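Long-range contacts in polysaccharide Lyase Family 6 (Bacteroides cellulosilyticus, PDB 6QPS), which probably cleaves mannuronic acid-rich alginate by beta-elimination, as a calcium-binding polysaccharide lyase of family 6 from a human gut bacterium: residues 247-253 against 270-276; 255-261 against 277-283; 289-295 against 310-316. All coordinates share one frame; numbering follows the deposited sequence.

Contact 1 (247-253 against 270-276); sequences SVKSCHN and RHGHYNV. With ACT (acetate ion), chain D.
Lys249 and His271 form the parallel bridge at the end of strands 244-249 and 266-271, in a buried strand-and-corner contact between stacked coils, and beyond it both chains turn the same corner. Val248 O takes two backbone donors here, Arg270 N at 2.9 Å and His271 N at 3.0 Å. The extended Lys249 chain runs alongside the His271 ring in the same direction, with CE 3.6 Å from CD2. A long, flexible lysine suits this edge: its NZ bonds to an acetate, probably from the crystallisation liquor and also held by Ser220, while a water joins NZ to His271 NE2. The two turns belong to successive coils of a right-handed parallel beta-helix, the fold of the chondroitinase B family, and their corner carries stacked asparagines. Asn253 and Asn275 lie side by side with amide planes only 7° apart. Asn275 OD1 accepts from Asn253 N at 2.9 Å and from Asn253 ND2 at 3.1 Å, whereas Asn275 ND2 donates to Ser250 O at 3.2 Å with that oxygen in the amide plane. CG of Asn275 sits beside the backbone N (chi1 -67°), which lets this short amide turn back over the bend and satisfy buried backbone groups. Asn253 OD1 passes the pattern on to Thr229 N. Glycine fits position 272 because a side chain there would run into Ser250 O. Further round, Cys251 SG receives His273 N at 3.4 Å. The rings of His252 and Tyr274 are nearly parallel but slid apart, His252 CE1 lying 3.5 Å from Tyr274 CD2, and a water links His252 ND1 to Tyr274 O.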
loop_
_atom_site.group_PDB
_atom_site.type_symbol
_atom_site.label_atom_id
_atom_site.label_comp_id
_atom_site.label_asym_id
_atom_site.label_seq_id
_atom_site.Cartn_x
_atom_site.Cartn_y
_atom_site.Cartn_z
ATOM N N SER A 247 -3.454 -0.376 4.331
ATOM C CA SER A 247 -3.760 -0.581 5.749
ATOM C C SER A 247 -2.483 -1.048 6.454
ATOM O O SER A 247 -2.058 -2.202 6.322
ATOM C CB SER A 247 -4.878 -1.600 5.842
ATOM O OG SER A 247 -5.313 -1.841 7.152
ATOM N N VAL A 248 -1.826 -0.120 7.147
ATOM C CA VAL A 248 -0.600 -0.423 7.886
ATOM C C VAL A 248 -1.003 -0.986 9.247
ATOM O O VAL A 248 -1.707 -0.312 10.008
ATOM C CB VAL A 248 0.287 0.829 8.045
ATOM C CG1 VAL A 248 1.592 0.430 8.749
ATOM C CG2 VAL A 248 0.587 1.512 6.694
ATOM N N LYS A 249 -0.597 -2.229 9.532
ATOM C CA LYS A 249 -0.974 -2.942 10.748
ATOM C C LYS A 249 0.246 -3.618 11.386
ATOM O O LYS A 249 0.206 -4.797 11.759
ATOM C CB LYS A 249 -2.089 -3.959 10.454
ATOM C CG LYS A 249 -3.437 -3.303 10.110
ATOM C CD LYS A 249 -4.527 -4.344 9.853
ATOM C CE LYS A 249 -5.915 -3.739 9.971
ATOM N NZ LYS A 249 -7.002 -4.727 9.683
ATOM N N SER A 250 1.347 -2.869 11.520
ATOM C CA SER A 250 2.595 -3.352 12.115
ATOM C C SER A 250 3.511 -2.137 12.286
ATOM O O SER A 250 3.115 -1.001 11.998
ATOM C CB SER A 250 3.225 -4.482 11.302
ATOM O OG SER A 250 3.482 -4.044 9.974
ATOM N N CYS A 251 4.716 -2.373 12.817
ATOM C CA CYS A 251 5.580 -1.297 13.288
ATOM C C CYS A 251 6.779 -1.020 12.388
ATOM O O CYS A 251 7.326 -1.918 11.734
ATOM C CB CYS A 251 6.090 -1.592 14.712
ATOM S SG CYS A 251 4.839 -1.880 15.984
ATOM N N HIS A 252 7.212 0.246 12.398
ATOM C CA HIS A 252 8.485 0.671 11.810
ATOM C C HIS A 252 8.533 0.528 10.287
ATOM O O HIS A 252 9.611 0.391 9.709
ATOM C CB HIS A 252 9.690 -0.022 12.453
ATOM C CG HIS A 252 9.820 0.175 13.925
ATOM N ND1 HIS A 252 10.275 1.356 14.478
ATOM C CD2 HIS A 252 9.600 -0.668 14.964
ATOM C CE1 HIS A 252 10.335 1.221 15.792
ATOM N NE2 HIS A 252 9.934 0.006 16.114
ATOM N N ASN A 253 7.385 0.595 9.612
ATOM C CA ASN A 253 7.354 0.581 8.159
ATOM C C ASN A 253 7.659 1.977 7.617
ATOM O O ASN A 253 7.534 2.987 8.315
ATOM C CB ASN A 253 5.979 0.102 7.687
ATOM C CG ASN A 253 5.664 -1.283 8.235
ATOM O OD1 ASN A 253 6.305 -2.266 7.849
ATOM N ND2 ASN A 253 4.690 -1.377 9.130
ATOM N N ARG A 270 -3.291 2.032 10.751
ATOM C CA ARG A 270 -4.432 1.418 11.437
ATOM C C ARG A 270 -4.047 0.753 12.751
ATOM O O ARG A 270 -4.717 0.962 13.775
ATOM C CB ARG A 270 -5.153 0.432 10.503
ATOM C CG ARG A 270 -6.332 -0.270 11.170
ATOM C CD ARG A 270 -7.437 0.703 11.621
ATOM N NE ARG A 270 -8.473 0.005 12.375
ATOM C CZ ARG A 270 -8.462 -0.176 13.688
ATOM N NH1 ARG A 270 -7.484 0.348 14.423
ATOM N NH2 ARG A 270 -9.435 -0.858 14.282
ATOM N N HIS A 271 -3.003 -0.074 12.721
ATOM C CA HIS A 271 -2.471 -0.689 13.930
ATOM C C HIS A 271 -0.942 -0.621 13.853
ATOM O O HIS A 271 -0.370 -0.500 12.767
ATOM C CB HIS A 271 -2.837 -2.177 14.071
ATOM C CG HIS A 271 -4.297 -2.520 14.085
ATOM N ND1 HIS A 271 -5.218 -1.967 14.953
ATOM C CD2 HIS A 271 -4.962 -3.492 13.410
ATOM C CE1 HIS A 271 -6.397 -2.546 14.768
ATOM N NE2 HIS A 271 -6.263 -3.485 13.848
ATOM N N GLY A 272 -0.281 -0.731 15.003
ATOM C CA GLY A 272 1.166 -0.620 15.080
ATOM C C GLY A 272 1.701 0.809 15.102
ATOM O O GLY A 272 0.994 1.796 14.860
ATOM N N HIS A 273 2.997 0.914 15.410
ATOM C CA HIS A 273 3.624 2.150 15.888
ATOM C C HIS A 273 4.872 2.480 15.078
ATOM O O HIS A 273 5.484 1.618 14.430
ATOM C CB HIS A 273 3.979 2.039 17.395
ATOM C CG HIS A 273 2.893 1.384 18.188
ATOM N ND1 HIS A 273 1.670 1.985 18.425
ATOM C CD2 HIS A 273 2.819 0.139 18.712
ATOM C CE1 HIS A 273 0.912 1.141 19.113
ATOM N NE2 HIS A 273 1.572 0.002 19.257
ATOM N N TYR A 274 5.248 3.756 15.136
ATOM C CA TYR A 274 6.536 4.239 14.632
ATOM C C TYR A 274 6.692 4.114 13.118
ATOM O O TYR A 274 7.790 3.865 12.599
ATOM C CB TYR A 274 7.700 3.550 15.347
ATOM C CG TYR A 274 7.677 3.554 16.858
ATOM C CD1 TYR A 274 7.829 4.738 17.571
ATOM C CD2 TYR A 274 7.531 2.379 17.579
ATOM C CE1 TYR A 274 7.857 4.746 18.949
ATOM C CE2 TYR A 274 7.569 2.383 18.957
ATOM C CZ TYR A 274 7.678 3.572 19.647
ATOM O OH TYR A 274 7.709 3.562 21.027
ATOM N N ASN A 275 5.604 4.310 12.379
ATOM C CA ASN A 275 5.647 4.308 10.925
ATOM C C ASN A 275 6.105 5.659 10.406
ATOM O O ASN A 275 5.797 6.699 10.988
ATOM C CB ASN A 275 4.285 3.884 10.389
ATOM C CG ASN A 275 3.994 2.419 10.732
ATOM O OD1 ASN A 275 4.750 1.513 10.334
ATOM N ND2 ASN A 275 2.963 2.167 11.531
ATOM N N VAL A 276 6.912 5.633 9.346
ATOM C CA VAL A 276 7.551 6.813 8.776
ATOM C C VAL A 276 6.917 7.072 7.410
ATOM O O VAL A 276 6.993 6.218 6.516
ATOM C CB VAL A 276 9.076 6.629 8.712
ATOM C CG1 VAL A 276 9.737 7.828 8.034
ATOM C CG2 VAL A 276 9.680 6.404 10.124
HETATM C C ACT D . -6.860 -8.187 10.951
HETATM O O ACT D . -6.159 -7.188 10.832
HETATM O OXT ACT D . -6.976 -8.959 11.935
HETATM C CH3 ACT D . -7.766 -8.504 9.766
HETATM O O HOH W 1 -8.470 -4.486 12.322
HETATM O O HOH W 2 10.596 4.016 13.176
#

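Contact 2 (255-261 against 277-283); sequences LRRNLFY and IESNTFI
Asn258 and Asn280 belong to an asparagine stack at a corner of the parallel beta-helix, where strands 254-261 and 276-283 lie in register on successive coils. Their amide planes are 8° apart. Asn280 OD1 is gripped twice, by Asn258 ND2 and by Asn258 N, both at 3.0 Å, and Asn280 ND2 donates to Leu255 O from well above the carbonyl plane. These three bonds fix which way round the amide lies. Asparagine suits the bend because one short group can serve both an N-H and a carbonyl there, and Asn258 repeats the role toward Val231 and Asn234 of the preceding coil. Arg257 and Ser279, just before the asparagines, both take positive phi to make the turn. Just before the turn, Arg256 meets Glu278 side-on, NE at 3.0 Å and NH2 at 2.9 Å, both to OE1; the guanidinium and carboxylate planes are turned 41° apart. NH1 of Arg256 pairs with Glu232, which places the arginine between acids of the preceding and the following coil. After the corner, backbone bonds resume, with Phe260 N 2.8 Å from Thr281 O. Leu259 packs on helix 433-445, where its apolar branches meet Ile441 and Ile445; its CD1 is 4.0 Å from Ile283 CG1. Phe260 and Phe282 point instead into the core of the coil and form an offset stack that Phe236 extends. Both carry CG beside the backbone N (chi1 near -57°), which keeps the rings aligned, and Phe260 CD1 lies over one face of the Phe282 ring, toward its rim, 3.4 Å from CE2.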
loop_
_atom_site.group_PDB
_atom_site.type_symbol
_atom_site.label_atom_id
_atom_site.label_comp_id
_atom_site.label_asym_id
_atom_site.label_seq_id
_atom_site.Cartn_x
_atom_site.Cartn_y
_atom_site.Cartn_z
ATOM N N LEU A 255 6.792 4.444 4.259
ATOM C CA LEU A 255 5.931 4.663 3.094
ATOM C C LEU A 255 6.352 6.007 2.505
ATOM O O LEU A 255 6.113 7.059 3.117
ATOM C CB LEU A 255 4.452 4.621 3.494
ATOM C CG LEU A 255 4.025 3.245 4.044
ATOM C CD1 LEU A 255 4.069 3.214 5.571
ATOM C CD2 LEU A 255 2.671 2.796 3.527
ATOM N N ARG A 256 7.011 5.974 1.336
ATOM C CA ARG A 256 7.732 7.129 0.809
ATOM C C ARG A 256 7.478 7.334 -0.684
ATOM O O ARG A 256 7.610 6.404 -1.482
ATOM C CB ARG A 256 9.244 6.968 1.069
ATOM C CG ARG A 256 10.111 8.028 0.452
ATOM C CD ARG A 256 11.600 7.710 0.580
ATOM N NE ARG A 256 12.050 7.678 1.976
ATOM C CZ ARG A 256 12.673 6.657 2.551
ATOM N NH1 ARG A 256 12.906 5.541 1.877
ATOM N NH2 ARG A 256 13.054 6.768 3.822
ATOM N N ARG A 257 7.156 8.570 -1.060
ATOM C CA ARG A 257 7.159 8.995 -2.466
ATOM C C ARG A 257 6.158 8.212 -3.319
ATOM O O ARG A 257 6.352 8.024 -4.528
ATOM C CB ARG A 257 8.559 8.963 -3.093
ATOM C CG ARG A 257 9.498 10.067 -2.622
ATOM C CD ARG A 257 10.946 9.798 -3.049
ATOM N NE ARG A 257 11.052 9.555 -4.489
ATOM C CZ ARG A 257 11.565 10.399 -5.366
ATOM N NH1 ARG A 257 12.013 11.593 -4.997
ATOM N NH2 ARG A 257 11.602 10.055 -6.644
ATOM N N ASN A 258 5.045 7.791 -2.724
ATOM C CA ASN A 258 3.968 7.144 -3.473
ATOM C C ASN A 258 3.001 8.211 -3.964
ATOM O O ASN A 258 2.906 9.288 -3.375
ATOM C CB ASN A 258 3.235 6.111 -2.616
ATOM C CG ASN A 258 4.157 5.048 -2.109
ATOM O OD1 ASN A 258 4.609 4.159 -2.853
ATOM N ND2 ASN A 258 4.508 5.153 -0.832
ATOM N N LEU A 259 2.298 7.912 -5.066
ATOM C CA LEU A 259 1.288 8.794 -5.654
ATOM C C LEU A 259 -0.061 8.097 -5.565
ATOM O O LEU A 259 -0.198 6.965 -6.041
ATOM C CB LEU A 259 1.593 9.105 -7.125
ATOM C CG LEU A 259 0.521 9.906 -7.879
ATOM C CD1 LEU A 259 0.375 11.305 -7.348
ATOM C CD2 LEU A 259 0.883 9.905 -9.366
ATOM N N PHE A 260 -1.053 8.779 -4.965
ATOM C CA PHE A 260 -2.421 8.267 -4.801
ATOM C C PHE A 260 -3.343 9.129 -5.658
ATOM O O PHE A 260 -3.625 10.275 -5.307
ATOM C CB PHE A 260 -2.834 8.291 -3.333
ATOM C CG PHE A 260 -1.912 7.487 -2.440
ATOM C CD1 PHE A 260 -0.782 8.063 -1.876
ATOM C CD2 PHE A 260 -2.134 6.134 -2.209
ATOM C CE1 PHE A 260 0.080 7.319 -1.064
ATOM C CE2 PHE A 260 -1.275 5.403 -1.399
ATOM C CZ PHE A 260 -0.170 6.001 -0.841
ATOM N N TYR A 261 -3.777 8.589 -6.801
ATOM C CA TYR A 261 -4.465 9.356 -7.836
ATOM C C TYR A 261 -5.886 8.849 -8.008
ATOM O O TYR A 261 -6.096 7.684 -8.373
ATOM C CB TYR A 261 -3.703 9.215 -9.156
ATOM C CG TYR A 261 -4.270 9.939 -10.371
ATOM C CD1 TYR A 261 -5.252 9.344 -11.174
ATOM C CD2 TYR A 261 -3.808 11.198 -10.733
ATOM C CE1 TYR A 261 -5.742 9.986 -12.292
ATOM C CE2 TYR A 261 -4.300 11.853 -11.849
ATOM C CZ TYR A 261 -5.286 11.252 -12.616
ATOM O OH TYR A 261 -5.792 11.863 -13.748
ATOM N N ILE A 277 6.287 8.241 7.263
ATOM C CA ILE A 277 5.433 8.582 6.121
ATOM C C ILE A 277 6.028 9.840 5.493
ATOM O O ILE A 277 5.804 10.950 5.994
ATOM C CB ILE A 277 3.987 8.823 6.576
ATOM C CG1 ILE A 277 3.477 7.726 7.538
ATOM C CG2 ILE A 277 3.080 8.936 5.390
ATOM C CD1 ILE A 277 3.422 6.339 6.964
ATOM N N GLU A 278 6.757 9.688 4.383
ATOM C CA GLU A 278 7.570 10.763 3.812
ATOM C C GLU A 278 7.238 11.019 2.347
ATOM O O GLU A 278 7.334 10.123 1.508
ATOM C CB GLU A 278 9.076 10.412 3.904
ATOM C CG GLU A 278 9.659 10.441 5.314
ATOM C CD GLU A 278 11.048 9.831 5.402
ATOM O OE1 GLU A 278 11.377 8.942 4.589
ATOM O OE2 GLU A 278 11.827 10.214 6.317
ATOM N N SER A 279 6.916 12.258 2.035
ATOM C CA SER A 279 6.942 12.769 0.661
ATOM C C SER A 279 5.969 12.063 -0.266
ATOM O O SER A 279 6.221 11.978 -1.469
ATOM C CB SER A 279 8.349 12.749 0.049
ATOM O OG SER A 279 9.299 13.432 0.874
ATOM N N ASN A 280 4.847 11.579 0.264
ATOM C CA ASN A 280 3.784 11.036 -0.578
ATOM C C ASN A 280 2.934 12.169 -1.141
ATOM O O ASN A 280 2.921 13.277 -0.606
ATOM C CB ASN A 280 2.914 10.070 0.229
ATOM C CG ASN A 280 3.717 8.890 0.765
ATOM O OD1 ASN A 280 4.004 7.934 0.053
ATOM N ND2 ASN A 280 4.135 8.976 2.018
ATOM N N THR A 281 2.205 11.872 -2.229
ATOM C CA THR A 281 1.393 12.850 -2.940
ATOM C C THR A 281 0.025 12.244 -3.230
ATOM O O THR A 281 -0.068 11.101 -3.696
ATOM C CB THR A 281 2.091 13.245 -4.250
ATOM O OG1 THR A 281 3.438 13.660 -3.984
ATOM C CG2 THR A 281 1.356 14.397 -4.951
ATOM N N PHE A 282 -1.021 13.027 -2.967
ATOM C CA PHE A 282 -2.404 12.597 -3.160
ATOM C C PHE A 282 -3.084 13.604 -4.075
ATOM O O PHE A 282 -3.144 14.794 -3.756
ATOM C CB PHE A 282 -3.178 12.486 -1.841
ATOM C CG PHE A 282 -2.566 11.568 -0.797
ATOM C CD1 PHE A 282 -1.416 11.925 -0.111
ATOM C CD2 PHE A 282 -3.221 10.398 -0.437
ATOM C CE1 PHE A 282 -0.895 11.103 0.884
ATOM C CE2 PHE A 282 -2.708 9.565 0.543
ATOM C CZ PHE A 282 -1.541 9.921 1.206
ATOM N N ILE A 283 -3.606 13.128 -5.212
ATOM C CA ILE A 283 -4.303 13.962 -6.197
ATOM C C ILE A 283 -5.729 13.416 -6.310
ATOM O O ILE A 283 -5.970 12.452 -7.037
ATOM C CB ILE A 283 -3.585 13.944 -7.552
ATOM C CG1 ILE A 283 -2.120 14.395 -7.409
ATOM C CG2 ILE A 283 -4.350 14.783 -8.601
ATOM C CD1 ILE A 283 -1.900 15.845 -7.052
HETATM O O HOH W 3 4.749 11.367 -4.617
#

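Contact 3 (289-295 against 310-316); sequences GTAGIRI and VRSFGLL
Thr290 O is approached by two backbone donors: Ser312 N makes a straight bond of 2.8 Å nearly along the C=O axis, while Arg311 N adds a weak one. Thr290 OG1 also accepts from Arg311 N, at 3.0 Å, and bonds to Leu287 O, so a threonine ties the turn on both sides. Parallel pairing then runs on through Ile293 N to Gly314 O and Ile295 N to Leu316 O. Gly292 suits its place because a side chain would collide with Gly314 O. Phe313 holds CG between its backbone N and carbonyl carbon (chi1 56°), a crowded position that sends the ring across to strand 291-295. Ala291 CB makes a CH-pi contact with one face, 3.6 Å from Phe313 CZ, and Leu316 CB covers the opposite face; Arg294 CB lies 3.8 Å from Phe313 CZ. With an alanine in place of Phe313, Ala291 and Arg294 would probably lose the ring that covers them, leaving the Arg294 chain freer to swing. Arg294 extends close to Glu244, a calcium ligand. Strand 291-295 lies between 266-271 and 313-318, Ile293 packs against strand 301-308, and Leu315 meets strand 357-361.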
loop_
_atom_site.group_PDB
_atom_site.type_symbol
_atom_site.label_atom_id
_atom_site.label_comp_id
_atom_site.label_asym_id
_atom_site.label_seq_id
_atom_site.Cartn_x
_atom_site.Cartn_y
_atom_site.Cartn_z
ATOM N N GLY A 289 -15.011 9.781 -1.775
ATOM C CA GLY A 289 -14.245 8.861 -0.945
ATOM C C GLY A 289 -12.736 9.062 -0.920
ATOM O O GLY A 289 -12.051 8.372 -0.145
ATOM N N THR A 290 -12.187 9.960 -1.735
ATOM C CA THR A 290 -10.747 10.202 -1.736
ATOM C C THR A 290 -10.306 10.729 -0.370
ATOM O O THR A 290 -11.029 11.506 0.283
ATOM C CB THR A 290 -10.342 11.190 -2.851
ATOM O OG1 THR A 290 -11.125 12.389 -2.777
ATOM C CG2 THR A 290 -10.502 10.542 -4.249
ATOM N N ALA A 291 -9.128 10.287 0.077
ATOM C CA ALA A 291 -8.646 10.651 1.405
ATOM C C ALA A 291 -7.126 10.740 1.414
ATOM O O ALA A 291 -6.437 10.235 0.523
ATOM C CB ALA A 291 -9.125 9.647 2.459
ATOM N N GLY A 292 -6.609 11.356 2.480
ATOM C CA GLY A 292 -5.176 11.476 2.709
ATOM C C GLY A 292 -4.674 10.494 3.760
ATOM O O GLY A 292 -4.684 9.279 3.505
ATOM N N ILE A 293 -4.277 10.974 4.947
ATOM C CA ILE A 293 -3.559 10.173 5.945
ATOM C C ILE A 293 -4.403 10.084 7.201
ATOM O O ILE A 293 -4.851 11.107 7.731
ATOM C CB ILE A 293 -2.166 10.756 6.256
ATOM C CG1 ILE A 293 -1.302 10.718 5.005
ATOM C CG2 ILE A 293 -1.486 9.982 7.377
ATOM C CD1 ILE A 293 -0.011 11.547 5.064
ATOM N N ARG A 294 -4.634 8.863 7.670
ATOM C CA ARG A 294 -5.380 8.604 8.900
ATOM C C ARG A 294 -4.431 8.086 9.974
ATOM O O ARG A 294 -3.728 7.086 9.754
ATOM C CB ARG A 294 -6.508 7.598 8.652
ATOM C CG ARG A 294 -7.407 7.293 9.831
ATOM C CD ARG A 294 -8.856 7.080 9.397
ATOM N NE ARG A 294 -9.076 5.975 8.474
ATOM C CZ ARG A 294 -9.501 4.760 8.834
ATOM N NH1 ARG A 294 -9.721 4.482 10.107
ATOM N NH2 ARG A 294 -9.718 3.823 7.914
ATOM N N ILE A 295 -4.429 8.752 11.132
ATOM C CA ILE A 295 -3.501 8.485 12.233
ATOM C C ILE A 295 -4.247 7.913 13.444
ATOM O O ILE A 295 -5.138 8.570 14.005
ATOM C CB ILE A 295 -2.740 9.762 12.621
ATOM C CG1 ILE A 295 -1.918 10.286 11.452
ATOM C CG2 ILE A 295 -1.887 9.497 13.865
ATOM C CD1 ILE A 295 -0.828 9.343 10.978
ATOM N N VAL A 310 -8.883 16.069 -1.827
ATOM C CA VAL A 310 -9.507 14.837 -1.332
ATOM C C VAL A 310 -10.754 15.218 -0.546
ATOM O O VAL A 310 -10.768 16.235 0.150
ATOM C CB VAL A 310 -8.554 13.959 -0.496
ATOM C CG1 VAL A 310 -7.374 13.517 -1.357
ATOM C CG2 VAL A 310 -8.055 14.665 0.758
ATOM N N ARG A 311 -11.800 14.396 -0.629
ATOM C CA ARG A 311 -13.102 14.812 -0.124
ATOM C C ARG A 311 -13.533 14.183 1.193
ATOM O O ARG A 311 -14.428 14.738 1.847
ATOM C CB ARG A 311 -14.180 14.593 -1.187
ATOM C CG ARG A 311 -14.037 15.584 -2.340
ATOM C CD ARG A 311 -14.656 16.963 -2.059
ATOM N NE ARG A 311 -14.154 17.617 -0.848
ATOM C CZ ARG A 311 -12.987 18.257 -0.748
ATOM N NH1 ARG A 311 -12.160 18.354 -1.776
ATOM N NH2 ARG A 311 -12.634 18.801 0.404
ATOM N N SER A 312 -12.924 13.078 1.617
ATOM C CA SER A 312 -13.294 12.474 2.892
ATOM C C SER A 312 -12.580 13.110 4.079
ATOM O O SER A 312 -13.229 13.580 5.017
ATOM C CB SER A 312 -13.054 10.965 2.846
ATOM O OG SER A 312 -13.302 10.372 4.111
ATOM N N PHE A 313 -11.256 13.066 4.091
ATOM C CA PHE A 313 -10.432 13.765 5.078
ATOM C C PHE A 313 -9.067 13.958 4.430
ATOM O O PHE A 313 -8.633 13.122 3.632
ATOM C CB PHE A 313 -10.277 13.044 6.445
ATOM C CG PHE A 313 -9.726 11.659 6.326
ATOM C CD1 PHE A 313 -8.373 11.428 6.261
ATOM C CD2 PHE A 313 -10.584 10.571 6.247
ATOM C CE1 PHE A 313 -7.904 10.153 6.093
ATOM C CE2 PHE A 313 -10.102 9.299 6.098
ATOM C CZ PHE A 313 -8.763 9.098 6.001
ATOM N N GLY A 314 -8.383 15.040 4.790
ATOM C CA GLY A 314 -6.996 15.242 4.392
ATOM C C GLY A 314 -6.062 14.628 5.418
ATOM O O GLY A 314 -5.169 13.842 5.084
ATOM N N LEU A 315 -6.284 14.979 6.684
ATOM C CA LEU A 315 -5.624 14.382 7.842
ATOM C C LEU A 315 -6.704 14.064 8.858
ATOM O O LEU A 315 -7.516 14.933 9.175
ATOM C CB LEU A 315 -4.637 15.356 8.498
ATOM C CG LEU A 315 -3.972 14.811 9.767
ATOM C CD1 LEU A 315 -2.988 13.691 9.510
ATOM C CD2 LEU A 315 -3.293 15.982 10.504
ATOM N N LEU A 316 -6.703 12.849 9.400
ATOM C CA LEU A 316 -7.581 12.486 10.504
ATOM C C LEU A 316 -6.727 11.962 11.650
ATOM O O LEU A 316 -5.909 11.057 11.442
ATOM C CB LEU A 316 -8.608 11.444 10.055
ATOM C CG LEU A 316 -9.775 11.168 11.010
ATOM C CD1 LEU A 316 -11.005 10.680 10.233
ATOM C CD2 LEU A 316 -9.389 10.170 12.092
#

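Overall arrangement
All three contacts join successive coils of one parallel beta-helix. Contacts 1 and 2 interlock along the chain, since their segments alternate; their centres are about 16 Å apart, and Leu255 N probably bonds to Val276 O where they meet. Contact 3 comes later, about 13 Å from contact 2 and 17 Å from contact 1, centre to centre. Strand 291-295 is the next neighbour of strand 266-271, so contact 3 carries on the stacking of contact 1 by a further coil. Across the interior, the Phe282 ring packs against Ala291 O, linking contacts 2 and 3. Contacts 1 and 3 both border the calcium site, through Ser247 and Arg294, while contact 2 lies on the helix-covered side.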